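Local coordinates for tryptophan decarboxylase 1 (PDB 6KHO), which decarboxylates L-tryptophan to tryptamine and 5-hydroxy-L-tryptophan to serotonin with the help of pyridoxal 5'-phosphate, working as a homodimer, at residues A[98-103]-A[470-475]; A[208-213]-A[234-239]; A[274-279]-A[433-438]; A[307-312]-A[400-405]. All coordinates share one frame; numbering follows the deposited sequence.

Contact 1 (A[98-103]-A[470-475]); sequences PNFFAF and KAYVAH
Phe100 and Tyr472 meet as an offset edge-to-face pair: the CD2 edge of Tyr472 turns toward the Phe100 face, the planes stand at 80°, and Phe100 CE2 comes within 3.4 Å of Tyr472 CD2. Both rings have CG anti to the backbone N (chi1 -177° and -180°), and the two side chains run alongside each other in the same sense. Ala102 packs over one face of the tyrosine, its CB 3.9 Å from the Tyr472 ring centroid in a CH-pi contact. Phe103 completes the aromatic cluster, with CE2 3.5 Å from Tyr472 OH. An alanine in place of Tyr472 would probably leave a gap among Phe100, Ala102 and Phe103 and set the Phe103 ring freer to turn. Two backbone bonds hold the segments together beside these rings: Tyr472 N gives to Asn99 O at 3.1 Å, and Phe101 N to Tyr472 O at 3.0 Å. The packing gives way to water at the other end, where Lys470 is exposed. A water there accepts from Asn99 ND2 at 3.0 Å and from Lys470 NZ at 2.7 Å, so the two polar ends are joined indirectly. Phe103 also meets Phe127 of the second subunit edge-to-face. The two backbone bonds of a single beta bridge, flanked by aromatic rings, thus fix the loop next to serotonin-binding Phe104 to the approach to strand 474-478, while the water-bridged Asn99-Lys470 end is likely to hold less firmly.

Contact 2 (A[208-213]-A[234-239]); sequences YAADQT and IPTGAE
Asp211 OD1 is gripped by two donors. Thr236 OG1 reaches its syn lone pair at 3.0 Å, whereas Gln212 NE2, also 3.0 Å from Asp211 OD1, arrives from above the carboxylate plane with the oxygen close to its own amide plane. The other oxygen, OD2, accepts from Thr236 N, which comes from above the plane at 3.2 Å, and from a water that also donates to Thr236 O. A chi1 of 61°, with CG between the backbone N and the carbonyl carbon, sets Asp211 CG on the side of Ile234 to Thr236, 3.6 Å from Thr236 N. An alanine at Asp211 would probably cost Thr236 N, Thr236 OG1 and Gln212 NE2 these acceptors and let the glutamine amide turn. Ala210 CB packs on Thr236 CG2 at 3.8 Å. The main chains are joined by Ile234 N to Ala209 O, a nearly straight bond of 2.7 Å, and by Asp211 N to Ile234 O at 2.8 Å. Residues Ala210 to Thr213 then form a type I turn leading to His214, which binds serotonin. The arrangement belongs to the C-terminal ends of two parallel strands of the large sheet in a PLP-dependent decarboxylase, 205-210 and 231-234, where they run out into loops.

Contact 3 (A[274-279]-A[433-438]); sequences SSNAVD and FALVCF
Ser274 touches strand 435-440 through its carbonyl oxygen, which lies 3.7 Å from Leu435 CD2 and 3.6 Å from Cys437 SG; the same oxygen accepts from Arg485, and the hydroxyl of Ser274 is bonded to Thr476. At Ser275 the backbone carries on along the sulfur, with CA 3.8 Å from Cys437 SG and CB a little farther off. Between the segments a water lies 2.9 Å from Leu435 O and 3.3 Å from Ser275 O, bridging the two carbonyls. This loop follows strand 262-269 of the large PLP-binding sheet, and the strand it meets belongs to the small antiparallel sheet, so the two sheets of the decarboxylase fold are joined here without a direct hydrogen bond between the segments. Asn276 points toward the strand and fits between Phe433 and Leu435: its amide plane stands at 84° to the Phe433 ring, while CG lies 3.8 Å from Leu435 CD2. Phe104, a serotonin-binding residue, also packs against Asn276. Val278, two residues on, sets CG2 at the edge of the Phe433 ring, 3.8 Å from Phe433 CE2, the two side chains crossing at about a right angle.

Contact 4 (A[307-312]-A[400-405]); sequences ICPEFR and KLQEHI
Ile307 CD1 and Cys308 SG form the apolar centre against the helix. The methyl of Ile307 comes 3.8 Å from Leu401 CB, the two side chains crossing at about a right angle, and it also lies near Ile405 CG1. Its CG1 sits between the backbone N and the carbonyl carbon (chi1 72°), and from there the chain extends to place CD1 against the helix. The sulfur of Cys308 settles in the dip between Gln402 and Ile405, neighbours one helical turn apart: SG is 3.9 Å from Gln402 CB and likewise 3.9 Å from Ile405 CB. Farther along, Phe311 and Ile405 pass in opposite senses, touching at 4.2 Å between Phe311 CE2 and Ile405 CG2. The contact thus lays the loop between strands 294-298 and 323-326 of the large sheet along the long helix 386-420, within the conserved decarboxylase region; Met149 of helix 133-149 packs on both Ile307 and Leu401. Toward the outer side the contact turns polar. The extended Gln402 chain carries its amide to the loop, where NE2 donates to Ile307 O at 2.9 Å in a nearly straight bond (170°), the oxygen lying close to the amide plane. Pro309 CD packs on the same nitrogen at 3.9 Å, the proline crossing the glutamine at about a right angle. Farther out, the exposed Glu310 forms a salt bridge with Arg406, one turn on from Gln402.

Overall arrangement
Contact 3 lies between the others, touching two of them. It meets contact 2 where Gln212 OE1 lies 3.8 Å from Ser274 CB, and contact 4 where Phe433 CE1 lies 3.9 Å from Phe311 CD1. Contact 1 reaches the same small sheet as contact 3, their nearest atoms about 5 Å apart, whereas contacts 2 and 4 stay about 18 Å from each other at their nearest atoms. Along the chain, contact 1 closes a loop that encloses all the others, and contact 4 is nested within contact 3. The cofactor lies nearest to contact 3, about 7 Å from the Asn276 side chain, then about 8 Å from that of Phe103, 9 Å from Gln212 and 13 Å from Ile405.

Contact 1 (A[98-103]-A[470-475])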
# COMPACT_ATOMS: atom_id res chain seq x y z
N PRO A 98 19.35 -17.66 -4.90
CA PRO A 98 20.56 -17.48 -4.08
C PRO A 98 21.66 -16.70 -4.78
O PRO A 98 22.62 -16.29 -4.12
CB PRO A 98 21.01 -18.92 -3.78
CG PRO A 98 20.43 -19.72 -4.87
CD PRO A 98 19.13 -19.07 -5.25
N ASN A 99 21.54 -16.47 -6.09
CA ASN A 99 22.52 -15.71 -6.86
C ASN A 99 22.05 -14.30 -7.19
O ASN A 99 22.67 -13.63 -8.03
CB ASN A 99 22.87 -16.49 -8.14
CG ASN A 99 23.51 -17.83 -7.85
OD1 ASN A 99 24.27 -17.97 -6.88
ND2 ASN A 99 23.20 -18.84 -8.67
N PHE A 100 20.96 -13.84 -6.58
CA PHE A 100 20.53 -12.45 -6.69
C PHE A 100 21.36 -11.63 -5.71
O PHE A 100 21.28 -11.85 -4.49
CB PHE A 100 19.04 -12.35 -6.39
CG PHE A 100 18.47 -10.97 -6.53
CD1 PHE A 100 18.59 -10.04 -5.51
CD2 PHE A 100 17.77 -10.61 -7.68
CE1 PHE A 100 18.05 -8.77 -5.63
CE2 PHE A 100 17.22 -9.35 -7.80
CZ PHE A 100 17.37 -8.42 -6.78
N PHE A 101 22.18 -10.70 -6.22
CA PHE A 101 23.11 -9.92 -5.40
C PHE A 101 22.86 -8.42 -5.49
O PHE A 101 23.72 -7.64 -5.06
CB PHE A 101 24.56 -10.21 -5.80
CG PHE A 101 24.95 -11.66 -5.77
CD1 PHE A 101 24.98 -12.37 -4.58
CD2 PHE A 101 25.29 -12.32 -6.94
CE1 PHE A 101 25.35 -13.71 -4.56
CE2 PHE A 101 25.66 -13.66 -6.92
CZ PHE A 101 25.69 -14.35 -5.72
N ALA A 102 21.73 -7.99 -6.03
CA ALA A 102 21.47 -6.59 -6.34
C ALA A 102 20.63 -5.91 -5.25
O ALA A 102 19.97 -6.56 -4.43
CB ALA A 102 20.77 -6.48 -7.69
N PHE A 103 20.66 -4.57 -5.26
CA PHE A 103 19.82 -3.71 -4.42
C PHE A 103 19.98 -4.15 -2.96
O PHE A 103 21.12 -4.19 -2.47
CB PHE A 103 18.40 -3.75 -4.98
CG PHE A 103 18.35 -3.53 -6.47
CD1 PHE A 103 18.84 -2.35 -7.02
CD2 PHE A 103 17.86 -4.50 -7.33
CE1 PHE A 103 18.83 -2.15 -8.39
CE2 PHE A 103 17.84 -4.30 -8.71
CZ PHE A 103 18.32 -3.12 -9.23
N LYS A 470 24.28 -16.83 -13.58
CA LYS A 470 24.67 -17.27 -12.24
C LYS A 470 24.93 -16.10 -11.30
O LYS A 470 25.51 -16.29 -10.23
CB LYS A 470 25.89 -18.19 -12.32
CG LYS A 470 25.67 -19.44 -13.18
CD LYS A 470 25.50 -20.70 -12.33
CE LYS A 470 24.07 -20.86 -11.83
NZ LYS A 470 23.85 -22.16 -11.11
N ALA A 471 24.52 -14.90 -11.69
CA ALA A 471 24.64 -13.71 -10.86
C ALA A 471 23.68 -12.66 -11.36
O ALA A 471 23.28 -12.67 -12.53
CB ALA A 471 26.07 -13.15 -10.86
N TYR A 472 23.27 -11.78 -10.45
CA TYR A 472 22.70 -10.49 -10.81
C TYR A 472 23.41 -9.46 -9.95
O TYR A 472 23.24 -9.44 -8.73
CB TYR A 472 21.20 -10.43 -10.59
CG TYR A 472 20.56 -9.11 -10.95
CD1 TYR A 472 21.21 -8.20 -11.79
CD2 TYR A 472 19.31 -8.77 -10.45
CE1 TYR A 472 20.62 -6.98 -12.12
CE2 TYR A 472 18.72 -7.56 -10.78
CZ TYR A 472 19.38 -6.67 -11.60
OH TYR A 472 18.77 -5.48 -11.92
N VAL A 473 24.22 -8.63 -10.59
CA VAL A 473 24.99 -7.58 -9.94
C VAL A 473 24.57 -6.26 -10.56
O VAL A 473 24.38 -6.17 -11.77
CB VAL A 473 26.50 -7.82 -10.10
CG1 VAL A 473 27.30 -6.67 -9.53
CG2 VAL A 473 26.90 -9.12 -9.44
N ALA A 474 24.37 -5.25 -9.72
CA ALA A 474 24.10 -3.91 -10.22
C ALA A 474 25.08 -2.94 -9.58
O ALA A 474 25.80 -3.28 -8.64
CB ALA A 474 22.64 -3.50 -9.97
N HIS A 475 25.13 -1.73 -10.12
CA HIS A 475 26.24 -0.84 -9.80
C HIS A 475 25.74 0.41 -9.10
O HIS A 475 24.54 0.65 -8.95
CB HIS A 475 27.00 -0.45 -11.07
CG HIS A 475 26.32 0.62 -11.87
ND1 HIS A 475 25.29 0.36 -12.75
CD2 HIS A 475 26.52 1.97 -11.91
CE1 HIS A 475 24.88 1.49 -13.30
NE2 HIS A 475 25.61 2.48 -12.81
O HOH W 1 24.42 -21.63 -8.54
O HOH W 2 24.64 -5.61 -7.05

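Contact 2 (A[208-213]-A[234-239])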
# COMPACT_ATOMS: atom_id res chain seq x y z
N TYR A 208 15.98 19.21 4.38
CA TYR A 208 17.40 18.86 4.31
C TYR A 208 17.61 17.35 4.35
O TYR A 208 17.01 16.65 5.17
CB TYR A 208 18.19 19.49 5.47
CG TYR A 208 17.91 20.96 5.61
CD1 TYR A 208 16.77 21.41 6.26
CD2 TYR A 208 18.77 21.92 5.06
CE1 TYR A 208 16.47 22.75 6.37
CE2 TYR A 208 18.48 23.27 5.16
CZ TYR A 208 17.33 23.68 5.82
OH TYR A 208 17.02 25.01 5.95
N ALA A 209 18.51 16.87 3.50
CA ALA A 209 18.99 15.50 3.59
C ALA A 209 20.34 15.41 2.90
O ALA A 209 20.65 16.22 2.02
CB ALA A 209 17.99 14.53 2.97
N ALA A 210 21.14 14.43 3.30
CA ALA A 210 22.38 14.14 2.61
C ALA A 210 22.13 13.71 1.17
O ALA A 210 21.07 13.17 0.83
CB ALA A 210 23.16 13.05 3.36
N ASP A 211 23.13 13.92 0.31
CA ASP A 211 22.97 13.49 -1.06
C ASP A 211 22.98 11.97 -1.21
O ASP A 211 22.75 11.48 -2.32
CB ASP A 211 24.04 14.12 -1.97
CG ASP A 211 25.45 13.73 -1.58
OD1 ASP A 211 25.64 12.85 -0.71
OD2 ASP A 211 26.40 14.32 -2.15
N GLN A 212 23.26 11.21 -0.15
CA GLN A 212 23.13 9.76 -0.20
C GLN A 212 21.71 9.29 0.14
O GLN A 212 21.42 8.09 0.03
CB GLN A 212 24.12 9.10 0.77
CG GLN A 212 25.59 9.37 0.46
CD GLN A 212 25.93 9.06 -0.98
OE1 GLN A 212 25.87 7.91 -1.41
NE2 GLN A 212 26.26 10.10 -1.75
N THR A 213 20.83 10.20 0.54
CA THR A 213 19.47 9.82 0.90
C THR A 213 18.74 9.28 -0.33
O THR A 213 18.93 9.76 -1.44
CB THR A 213 18.73 11.02 1.49
OG1 THR A 213 19.42 11.45 2.67
CG2 THR A 213 17.29 10.66 1.87
N ILE A 234 22.46 17.82 0.71
CA ILE A 234 23.75 18.24 1.27
C ILE A 234 24.85 17.31 0.75
O ILE A 234 24.73 16.08 0.90
CB ILE A 234 23.70 18.25 2.79
CG1 ILE A 234 22.66 19.27 3.25
CG2 ILE A 234 25.07 18.56 3.38
CD1 ILE A 234 22.63 19.46 4.73
N PRO A 235 25.92 17.86 0.16
CA PRO A 235 27.02 17.01 -0.33
C PRO A 235 27.71 16.26 0.80
O PRO A 235 27.87 16.77 1.91
CB PRO A 235 27.97 18.01 -1.00
CG PRO A 235 27.13 19.22 -1.28
CD PRO A 235 26.12 19.28 -0.18
N THR A 236 28.14 15.04 0.49
CA THR A 236 28.94 14.22 1.39
C THR A 236 30.20 13.78 0.65
O THR A 236 30.27 13.78 -0.58
CB THR A 236 28.18 12.98 1.88
OG1 THR A 236 28.06 12.04 0.80
CG2 THR A 236 26.78 13.36 2.36
N GLY A 237 31.21 13.36 1.41
CA GLY A 237 32.44 12.94 0.78
C GLY A 237 33.11 11.84 1.57
O GLY A 237 32.64 11.43 2.63
N ALA A 238 34.22 11.36 1.02
CA ALA A 238 34.91 10.20 1.58
C ALA A 238 35.44 10.47 2.98
O ALA A 238 35.72 9.52 3.72
CB ALA A 238 36.05 9.77 0.66
N GLU A 239 35.56 11.74 3.35
CA GLU A 239 36.08 12.09 4.67
C GLU A 239 35.18 11.62 5.80
O GLU A 239 35.66 11.38 6.91
CB GLU A 239 36.30 13.61 4.74
CG GLU A 239 35.09 14.43 4.30
CD GLU A 239 35.32 15.19 3.00
OE1 GLU A 239 35.36 14.57 1.92
OE2 GLU A 239 35.48 16.43 3.08
O HOH W 3 28.77 12.38 -2.77

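Contact 3 (A[274-279]-A[433-438])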
# COMPACT_ATOMS: atom_id res chain seq x y z
N SER A 274 23.18 3.35 -1.54
CA SER A 274 24.35 3.20 -2.41
C SER A 274 25.46 2.41 -1.73
O SER A 274 25.88 1.36 -2.22
CB SER A 274 24.86 4.58 -2.85
OG SER A 274 26.02 4.43 -3.64
N SER A 275 25.94 2.89 -0.58
CA SER A 275 27.14 2.33 0.02
C SER A 275 27.00 2.04 1.51
O SER A 275 28.02 1.80 2.17
CB SER A 275 28.33 3.28 -0.22
OG SER A 275 28.23 4.45 0.58
N ASN A 276 25.78 2.02 2.04
CA ASN A 276 25.55 1.77 3.47
C ASN A 276 26.31 2.76 4.35
O ASN A 276 26.88 2.40 5.38
CB ASN A 276 25.90 0.34 3.86
CG ASN A 276 24.73 -0.61 3.68
OD1 ASN A 276 23.63 -0.19 3.28
ND2 ASN A 276 24.95 -1.88 3.97
N ALA A 277 26.32 4.03 3.94
CA ALA A 277 26.79 5.07 4.85
C ALA A 277 25.80 5.22 6.00
O ALA A 277 24.62 4.85 5.90
CB ALA A 277 26.95 6.39 4.10
N VAL A 278 26.28 5.77 7.12
CA VAL A 278 25.47 5.93 8.32
C VAL A 278 25.60 7.36 8.82
O VAL A 278 26.69 7.79 9.19
CB VAL A 278 25.88 4.95 9.44
CG1 VAL A 278 25.15 5.32 10.73
CG2 VAL A 278 25.57 3.50 9.03
N ASP A 279 24.48 8.09 8.83
CA ASP A 279 24.47 9.45 9.35
C ASP A 279 24.54 9.43 10.87
O ASP A 279 23.96 8.54 11.51
CB ASP A 279 23.20 10.19 8.88
CG ASP A 279 23.16 10.41 7.35
OD1 ASP A 279 24.20 10.26 6.68
OD2 ASP A 279 22.07 10.76 6.82
N PHE A 433 27.40 -3.42 7.18
CA PHE A 433 26.36 -4.43 7.34
C PHE A 433 26.63 -5.61 6.41
O PHE A 433 27.69 -6.23 6.50
CB PHE A 433 25.00 -3.78 7.11
CG PHE A 433 24.78 -2.57 8.00
CD1 PHE A 433 24.55 -2.73 9.36
CD2 PHE A 433 24.86 -1.28 7.49
CE1 PHE A 433 24.37 -1.62 10.19
CE2 PHE A 433 24.69 -0.17 8.31
CZ PHE A 433 24.44 -0.34 9.66
N ALA A 434 25.69 -5.94 5.51
CA ALA A 434 25.86 -7.10 4.64
C ALA A 434 26.05 -6.71 3.18
O ALA A 434 25.88 -7.55 2.29
CB ALA A 434 24.68 -8.07 4.79
N LEU A 435 26.41 -5.46 2.92
CA LEU A 435 26.68 -4.98 1.57
C LEU A 435 28.16 -4.64 1.45
O LEU A 435 28.72 -3.94 2.30
CB LEU A 435 25.83 -3.75 1.24
CG LEU A 435 26.21 -2.92 0.01
CD1 LEU A 435 25.69 -3.57 -1.28
CD2 LEU A 435 25.69 -1.49 0.14
N VAL A 436 28.79 -5.15 0.39
CA VAL A 436 30.19 -4.86 0.09
C VAL A 436 30.25 -4.08 -1.21
O VAL A 436 29.67 -4.51 -2.22
CB VAL A 436 31.03 -6.15 -0.01
CG1 VAL A 436 32.43 -5.83 -0.50
CG2 VAL A 436 31.07 -6.87 1.32
N CYS A 437 30.93 -2.94 -1.20
CA CYS A 437 31.16 -2.17 -2.41
C CYS A 437 32.60 -2.38 -2.86
O CYS A 437 33.53 -2.20 -2.07
CB CYS A 437 30.88 -0.68 -2.18
SG CYS A 437 29.12 -0.22 -1.92
N PHE A 438 32.78 -2.77 -4.12
CA PHE A 438 34.10 -3.14 -4.62
C PHE A 438 34.19 -2.78 -6.09
O PHE A 438 33.17 -2.54 -6.75
CB PHE A 438 34.38 -4.64 -4.42
CG PHE A 438 33.65 -5.54 -5.38
CD1 PHE A 438 32.28 -5.71 -5.29
CD2 PHE A 438 34.34 -6.20 -6.38
CE1 PHE A 438 31.60 -6.53 -6.19
CE2 PHE A 438 33.67 -7.03 -7.27
CZ PHE A 438 32.30 -7.19 -7.18
O HOH W 4 29.36 -1.16 1.72

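Contact 4 (A[307-312]-A[400-405])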
# COMPACT_ATOMS: atom_id res chain seq x y z
N ILE A 307 18.57 -5.01 16.00
CA ILE A 307 18.13 -5.95 17.02
C ILE A 307 19.30 -6.70 17.64
O ILE A 307 19.11 -7.43 18.62
CB ILE A 307 17.10 -6.94 16.45
CG1 ILE A 307 17.78 -7.94 15.51
CG2 ILE A 307 15.96 -6.18 15.77
CD1 ILE A 307 16.90 -9.11 15.07
N CYS A 308 20.52 -6.55 17.08
CA CYS A 308 21.75 -7.12 17.61
C CYS A 308 22.53 -6.05 18.37
O CYS A 308 22.69 -4.93 17.86
CB CYS A 308 22.61 -7.68 16.49
SG CYS A 308 21.82 -9.03 15.57
N PRO A 309 23.01 -6.36 19.58
CA PRO A 309 23.69 -5.32 20.39
C PRO A 309 24.88 -4.67 19.71
O PRO A 309 25.13 -3.47 19.91
CB PRO A 309 24.12 -6.10 21.64
CG PRO A 309 23.10 -7.20 21.77
CD PRO A 309 22.76 -7.59 20.35
N GLU A 310 25.64 -5.42 18.91
CA GLU A 310 26.82 -4.85 18.27
C GLU A 310 26.50 -3.86 17.16
O GLU A 310 27.41 -3.18 16.68
CB GLU A 310 27.70 -5.98 17.73
CG GLU A 310 27.12 -6.69 16.52
CD GLU A 310 26.38 -7.97 16.88
OE1 GLU A 310 26.32 -8.87 16.01
OE2 GLU A 310 25.86 -8.08 18.02
N PHE A 311 25.24 -3.77 16.72
CA PHE A 311 24.84 -2.78 15.73
C PHE A 311 23.98 -1.67 16.30
O PHE A 311 23.79 -0.65 15.63
CB PHE A 311 24.08 -3.46 14.57
CG PHE A 311 24.90 -4.46 13.81
CD1 PHE A 311 25.88 -4.03 12.93
CD2 PHE A 311 24.69 -5.82 13.98
CE1 PHE A 311 26.64 -4.94 12.23
CE2 PHE A 311 25.46 -6.74 13.29
CZ PHE A 311 26.44 -6.30 12.41
N ARG A 312 23.46 -1.84 17.52
CA ARG A 312 22.51 -0.87 18.07
C ARG A 312 23.14 0.51 18.28
O ARG A 312 22.40 1.50 18.40
CB ARG A 312 21.94 -1.45 19.37
CG ARG A 312 20.87 -0.61 20.08
CD ARG A 312 19.81 -0.04 19.14
NE ARG A 312 18.88 0.79 19.90
CZ ARG A 312 19.16 2.01 20.36
NH1 ARG A 312 20.34 2.57 20.12
NH2 ARG A 312 18.25 2.68 21.06
N LYS A 400 16.94 -16.46 16.98
CA LYS A 400 17.07 -16.84 15.58
C LYS A 400 17.10 -15.62 14.66
O LYS A 400 17.84 -15.60 13.66
CB LYS A 400 15.93 -17.76 15.17
CG LYS A 400 16.23 -19.25 15.24
CD LYS A 400 15.16 -20.05 14.50
CE LYS A 400 15.32 -21.55 14.68
NZ LYS A 400 15.14 -21.97 16.10
N LEU A 401 16.28 -14.60 14.95
CA LEU A 401 16.32 -13.39 14.14
C LEU A 401 17.69 -12.72 14.25
O LEU A 401 18.23 -12.23 13.24
CB LEU A 401 15.20 -12.42 14.57
CG LEU A 401 13.75 -12.87 14.41
CD1 LEU A 401 12.75 -11.80 14.83
CD2 LEU A 401 13.45 -13.29 13.01
N GLN A 402 18.28 -12.71 15.45
CA GLN A 402 19.63 -12.17 15.60
C GLN A 402 20.65 -13.00 14.82
O GLN A 402 21.54 -12.44 14.16
CB GLN A 402 20.01 -12.11 17.07
CG GLN A 402 19.23 -11.07 17.88
CD GLN A 402 19.57 -11.12 19.35
OE1 GLN A 402 19.70 -12.21 19.92
NE2 GLN A 402 19.74 -9.95 19.97
N GLU A 403 20.56 -14.33 14.89
CA GLU A 403 21.53 -15.15 14.18
C GLU A 403 21.36 -15.03 12.67
O GLU A 403 22.34 -15.16 11.92
CB GLU A 403 21.44 -16.61 14.63
CG GLU A 403 22.54 -17.55 14.10
CD GLU A 403 23.93 -16.90 13.94
OE1 GLU A 403 24.44 -16.27 14.91
OE2 GLU A 403 24.53 -17.04 12.85
N HIS A 404 20.15 -14.74 12.19
CA HIS A 404 19.93 -14.46 10.77
C HIS A 404 20.68 -13.20 10.33
O HIS A 404 21.35 -13.19 9.29
CB HIS A 404 18.42 -14.37 10.49
CG HIS A 404 18.04 -13.35 9.45
ND1 HIS A 404 18.23 -13.55 8.10
CD2 HIS A 404 17.43 -12.14 9.57
CE1 HIS A 404 17.78 -12.50 7.43
NE2 HIS A 404 17.29 -11.63 8.30
N ILE A 405 20.60 -12.12 11.12
CA ILE A 405 21.40 -10.92 10.82
C ILE A 405 22.88 -11.27 10.80
O ILE A 405 23.61 -10.93 9.86
CB ILE A 405 21.11 -9.80 11.84
CG1 ILE A 405 19.65 -9.34 11.79
CG2 ILE A 405 22.09 -8.62 11.64
CD1 ILE A 405 19.23 -8.73 10.47